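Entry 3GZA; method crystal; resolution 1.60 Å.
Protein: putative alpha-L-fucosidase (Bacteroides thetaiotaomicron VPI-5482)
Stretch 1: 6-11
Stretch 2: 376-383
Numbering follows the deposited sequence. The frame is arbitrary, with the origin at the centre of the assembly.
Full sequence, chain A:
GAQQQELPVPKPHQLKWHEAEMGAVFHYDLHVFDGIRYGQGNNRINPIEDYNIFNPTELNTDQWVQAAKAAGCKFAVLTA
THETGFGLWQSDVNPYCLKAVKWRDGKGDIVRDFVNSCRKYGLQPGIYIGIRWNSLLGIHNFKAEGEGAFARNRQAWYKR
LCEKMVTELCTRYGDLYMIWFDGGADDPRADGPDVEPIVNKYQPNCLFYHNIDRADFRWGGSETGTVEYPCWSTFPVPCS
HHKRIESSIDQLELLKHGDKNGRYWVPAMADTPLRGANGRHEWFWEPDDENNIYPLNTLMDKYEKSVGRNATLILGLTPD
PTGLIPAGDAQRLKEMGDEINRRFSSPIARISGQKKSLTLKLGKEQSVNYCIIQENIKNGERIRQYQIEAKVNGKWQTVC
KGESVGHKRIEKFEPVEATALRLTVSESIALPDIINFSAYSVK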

ATOM      1  N   GLU A   6      -4.715  28.499 -42.486  1.00 41.85           N
ATOM      2  CA  GLU A   6      -5.894  27.615 -42.174  1.00 41.31           C
ATOM      3  C   GLU A   6      -6.448  27.898 -40.752  1.00 39.99           C
ATOM      4  O   GLU A   6      -5.679  28.084 -39.817  1.00 41.20           O
ATOM      5  CB  GLU A   6      -5.485  26.142 -42.303  1.00 41.50           C
ATOM      6  N   LEU A   7      -7.771  27.918 -40.582  1.00 37.24           N
ATOM      7  CA  LEU A   7      -8.357  28.176 -39.266  1.00 35.00           C
ATOM      8  C   LEU A   7      -8.090  27.031 -38.299  1.00 31.73           C
ATOM      9  O   LEU A   7      -8.050  25.881 -38.723  1.00 29.87           O
ATOM     10  CB  LEU A   7      -9.888  28.294 -39.344  1.00 36.16           C
ATOM     11  CG  LEU A   7     -10.615  29.532 -39.832  1.00 38.23           C
ATOM     12  CD1 LEU A   7     -10.226  29.900 -41.223  1.00 41.39           C
ATOM     13  CD2 LEU A   7     -12.110  29.259 -39.739  1.00 40.90           C
ATOM     14  N   PRO A   8      -7.895  27.337 -37.002  1.00 28.89           N
ATOM     15  CA  PRO A   8      -7.810  26.239 -36.063  1.00 27.15           C
ATOM     16  C   PRO A   8      -9.171  25.518 -36.023  1.00 26.49           C
ATOM     17  O   PRO A   8     -10.204  26.156 -36.154  1.00 26.44           O
ATOM     18  CB  PRO A   8      -7.537  26.940 -34.718  1.00 27.57           C
ATOM     19  CG  PRO A   8      -6.969  28.285 -35.093  1.00 28.20           C
ATOM     20  CD  PRO A   8      -7.670  28.636 -36.331  1.00 28.89           C
ATOM     21  N   VAL A   9      -9.133  24.203 -35.905  1.00 26.70           N
ATOM     22  CA  VAL A   9     -10.334  23.362 -35.830  1.00 26.04           C
ATOM     23  C   VAL A   9     -10.107  22.247 -34.809  1.00 26.07           C
ATOM     24  O   VAL A   9      -8.962  21.957 -34.447  1.00 26.19           O
ATOM     25  CB  VAL A   9     -10.664  22.728 -37.203  1.00 26.11           C
ATOM     26  CG1 VAL A   9     -11.107  23.817 -38.207  1.00 24.01           C
ATOM     27  CG2 VAL A   9      -9.489  21.876 -37.755  1.00 26.66           C
ATOM     28  N   PRO A  10     -11.185  21.636 -34.300  1.00 25.11           N
ATOM     29  CA  PRO A  10     -10.987  20.508 -33.388  1.00 26.06           C
ATOM     30  C   PRO A  10     -10.317  19.330 -34.077  1.00 26.19           C
ATOM     31  O   PRO A  10     -10.472  19.156 -35.281  1.00 25.92           O
ATOM     32  CB  PRO A  10     -12.407  20.064 -33.018  1.00 26.42           C
ATOM     33  CG  PRO A  10     -13.352  21.047 -33.626  1.00 26.44           C
ATOM     34  CD  PRO A  10     -12.600  22.015 -34.474  1.00 25.29           C
ATOM     35  N   LYS A  11      -9.571  18.541 -33.325  1.00 27.80           N
ATOM     36  CA  LYS A  11      -9.115  17.277 -33.864  1.00 27.76           C
ATOM     37  C   LYS A  11     -10.345  16.386 -33.891  1.00 27.54           C
ATOM     38  O   LYS A  11     -11.335  16.606 -33.160  1.00 25.22           O
ATOM     39  CB  LYS A  11      -8.060  16.634 -32.997  1.00 30.00           C
ATOM     40  CG  LYS A  11      -6.755  17.415 -32.961  1.00 33.56           C
ATOM     41  CD  LYS A  11      -5.692  16.658 -32.174  1.00 39.10           C
TER
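Stretch 2, residues 376-383: NIKNGERI

Stretch 2 packs as a compact turn against an extended N-terminal segment, joining parts of one chain whose touching residues are at least 367 positions apart in sequence. Stretch 1 forms neither helix nor strand, yet from Leu 7 to Lys 11 its phi and psi values keep it drawn out, with prolines at 8 and 10. Stretch 2 makes a short 3-10 segment at 377-379, closed by backbone hydrogen bonds from Asn 379 N to Asn 376 O (2.9 Å) and from Gly 380 N to Ile 377 O (3.0 Å), and then opens out through Gly 380, whose phi/psi is 94/179. The two run in opposite senses: Val 9 CA lies 4.7 Å from Gly 380 CA, and Pro 10 CA lies 5.9 Å from Lys 378 CA, so a step forward along stretch 1 leads back along stretch 2. Leu 7 extends this order by reaching Arg 382, while also touching Asn 379 O.

The contact is modest, 268 Å² summed over both sides, and Leu 7, Pro 10 and Val 9 are the residues most covered. Leu 7, with chi1 m and chi2 p, points its CA-to-CB bond toward stretch 2 and places CD2 3.8 Å from Arg 382 CG and 3.9 Å from Asn 379 O. The methyl thus rests on the aliphatic part of the arginine and lies oblique to its guanidinium. That side chain leaves its backbone sideways, but its end comes nearer to stretch 1; it is tied to its own stretch by a hydrogen bond from Arg 382 NE to Asn 379 O (3.0 Å) and a weak one from Arg 382 NH2 to the same Asn 379 O (3.5 Å).

Pro 10 occupies the other end of the contact. Its CD comes within 3.1 Å of Ile 377 O, the carbonyl that also accepts from Gly 380 N, while its CG meets Ile 377 CG1 at 4.4 Å in an apolar contact. Between these ends, Val 9 lies against backbone: its CB is 3.4 Å from Lys 378 O, and its CG1 is 3.7 Å from Asn 379 C and 3.8 Å from Gly 380 N. The CA-to-CB bonds of Lys 378 and Asn 379 point away from stretch 1, leaving main-chain atoms to receive the valine.

Gly 380 lets the chains come close. Its CA is 3.8 Å from Pro 8 O; an ideal CB would point toward stretch 1, tight against Pro 8 O at 3.1 Å and Leu 7 CD2 at 3.5 Å. Its backbone angles alone would also jam such a CB against the preceding carbonyl.

No direct hydrogen bond crosses between the modelled atoms, but two waters link the backbones. Water 1 donates to Pro 8 O (2.7 Å) and accepts from Glu 381 N (2.9 Å); water 2 donates to both Pro 10 O (2.7 Å) and Lys 378 O (2.9 Å).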

ATOM      1  N   ASN A 376     -21.069  24.794 -37.176  1.00 25.53           N
ATOM      2  CA  ASN A 376     -20.579  23.439 -37.440  1.00 26.05           C
ATOM      3  C   ASN A 376     -19.130  23.433 -36.884  1.00 25.52           C
ATOM      4  O   ASN A 376     -18.179  23.823 -37.555  1.00 25.87           O
ATOM      5  CB  ASN A 376     -20.596  23.137 -38.940  1.00 27.21           C
ATOM      6  CG  ASN A 376     -20.554  21.670 -39.234  1.00 29.44           C
ATOM      7  OD1 ASN A 376     -20.551  20.846 -38.335  1.00 34.06           O
ATOM      8  ND2 ASN A 376     -20.574  21.334 -40.515  1.00 32.16           N
ATOM      9  N   ILE A 377     -19.007  23.060 -35.621  1.00 26.85           N
ATOM     10  CA  ILE A 377     -17.742  23.167 -34.896  1.00 27.07           C
ATOM     11  C   ILE A 377     -16.519  22.496 -35.544  1.00 27.48           C
ATOM     12  O   ILE A 377     -15.392  22.984 -35.387  1.00 26.85           O
ATOM     13  CB  ILE A 377     -17.916  22.749 -33.416  1.00 27.03           C
ATOM     14  CG1 ILE A 377     -16.860  23.457 -32.521  1.00 27.39           C
ATOM     15  CG2 ILE A 377     -17.954  21.234 -33.269  1.00 27.69           C
ATOM     16  CD1 ILE A 377     -16.942  24.969 -32.608  1.00 25.03           C
ATOM     17  N   LYS A 378     -16.726  21.436 -36.325  1.00 27.80           N
ATOM     18  CA  LYS A 378     -15.621  20.803 -37.037  1.00 27.72           C
ATOM     19  C   LYS A 378     -14.885  21.778 -37.975  1.00 27.31           C
ATOM     20  O   LYS A 378     -13.721  21.578 -38.287  1.00 27.82           O
ATOM     21  CB  LYS A 378     -16.066  19.569 -37.818  1.00 28.55           C
ATOM     22  CG  LYS A 378     -16.821  19.854 -39.060  1.00 32.67           C
ATOM     23  CD  LYS A 378     -17.069  18.567 -39.845  1.00 36.50           C
ATOM     24  CE  LYS A 378     -18.112  17.722 -39.132  1.00 40.38           C
ATOM     25  N   ASN A 379     -15.593  22.797 -38.454  1.00 26.75           N
ATOM     26  CA  ASN A 379     -15.031  23.815 -39.320  1.00 27.27           C
ATOM     27  C   ASN A 379     -14.571  25.106 -38.628  1.00 26.81           C
ATOM     28  O   ASN A 379     -14.216  26.062 -39.300  1.00 27.13           O
ATOM     29  CB  ASN A 379     -16.013  24.085 -40.455  1.00 26.81           C
ATOM     30  CG  ASN A 379     -16.238  22.847 -41.310  1.00 29.12           C
ATOM     31  OD1 ASN A 379     -15.318  22.070 -41.536  1.00 27.73           O
ATOM     32  ND2 ASN A 379     -17.452  22.655 -41.763  1.00 29.98           N
ATOM     33  N   GLY A 380     -14.556  25.104 -37.300  1.00 26.48           N
ATOM     34  CA  GLY A 380     -14.017  26.220 -36.509  1.00 26.43           C
ATOM     35  C   GLY A 380     -15.001  27.257 -36.043  1.00 26.63           C
ATOM     36  O   GLY A 380     -16.194  27.153 -36.313  1.00 27.34           O
ATOM     37  N   GLU A 381     -14.481  28.241 -35.306  1.00 25.27           N
ATOM     38  CA  GLU A 381     -15.229  29.371 -34.810  1.00 24.37           C
ATOM     39  C   GLU A 381     -15.019  30.498 -35.804  1.00 24.86           C
ATOM     40  O   GLU A 381     -14.032  31.250 -35.767  1.00 24.70           O
ATOM     41  CB  GLU A 381     -14.801  29.678 -33.361  1.00 24.29           C
ATOM     42  CG  GLU A 381     -15.453  28.654 -32.454  1.00 25.22           C
ATOM     43  CD  GLU A 381     -14.900  28.538 -31.053  1.00 24.51           C
ATOM     44  OE1 GLU A 381     -13.974  29.312 -30.689  1.00 26.09           O
ATOM     45  OE2 GLU A 381     -15.405  27.658 -30.331  1.00 25.61           O
ATOM     46  N   ARG A 382     -15.972  30.625 -36.728  1.00 23.84           N
ATOM     47  CA  ARG A 382     -15.871  31.611 -37.794  1.00 23.80           C
ATOM     48  C   ARG A 382     -16.539  32.925 -37.470  1.00 24.26           C
ATOM     49  O   ARG A 382     -16.092  33.973 -37.902  1.00 23.97           O
ATOM     50  CB  ARG A 382     -16.474  31.049 -39.088  1.00 23.85           C
ATOM     51  CG  ARG A 382     -15.854  29.737 -39.443  1.00 24.37           C
ATOM     52  CD  ARG A 382     -16.371  29.141 -40.720  1.00 25.69           C
ATOM     53  NE  ARG A 382     -15.518  28.032 -41.141  1.00 25.86           N
ATOM     54  CZ  ARG A 382     -15.360  27.643 -42.407  1.00 29.26           C
ATOM     55  NH1 ARG A 382     -15.993  28.247 -43.395  1.00 30.06           N
ATOM     56  NH2 ARG A 382     -14.541  26.645 -42.703  1.00 30.06           N
ATOM     57  N   ILE A 383     -17.633  32.859 -36.723  1.00 23.83           N
ATOM     58  CA  ILE A 383     -18.405  34.028 -36.353  1.00 23.89           C
ATOM     59  C   ILE A 383     -17.634  34.837 -35.309  1.00 24.11           C
ATOM     60  O   ILE A 383     -17.141  34.272 -34.331  1.00 24.89           O
ATOM     61  CB  ILE A 383     -19.805  33.611 -35.788  1.00 23.58           C
ATOM     62  CG1 ILE A 383     -20.664  32.996 -36.908  1.00 23.08           C
ATOM     63  CG2 ILE A 383     -20.564  34.829 -35.168  1.00 23.92           C
ATOM     64  CD1 ILE A 383     -22.009  32.431 -36.377  1.00 23.44           C
TER
HETATM   65  O   HOH W   1     -11.589  28.411 -35.531  1.00 24.14           O
HETATM   66  O   HOH W   2     -12.569  19.220 -37.010  1.00 22.92           O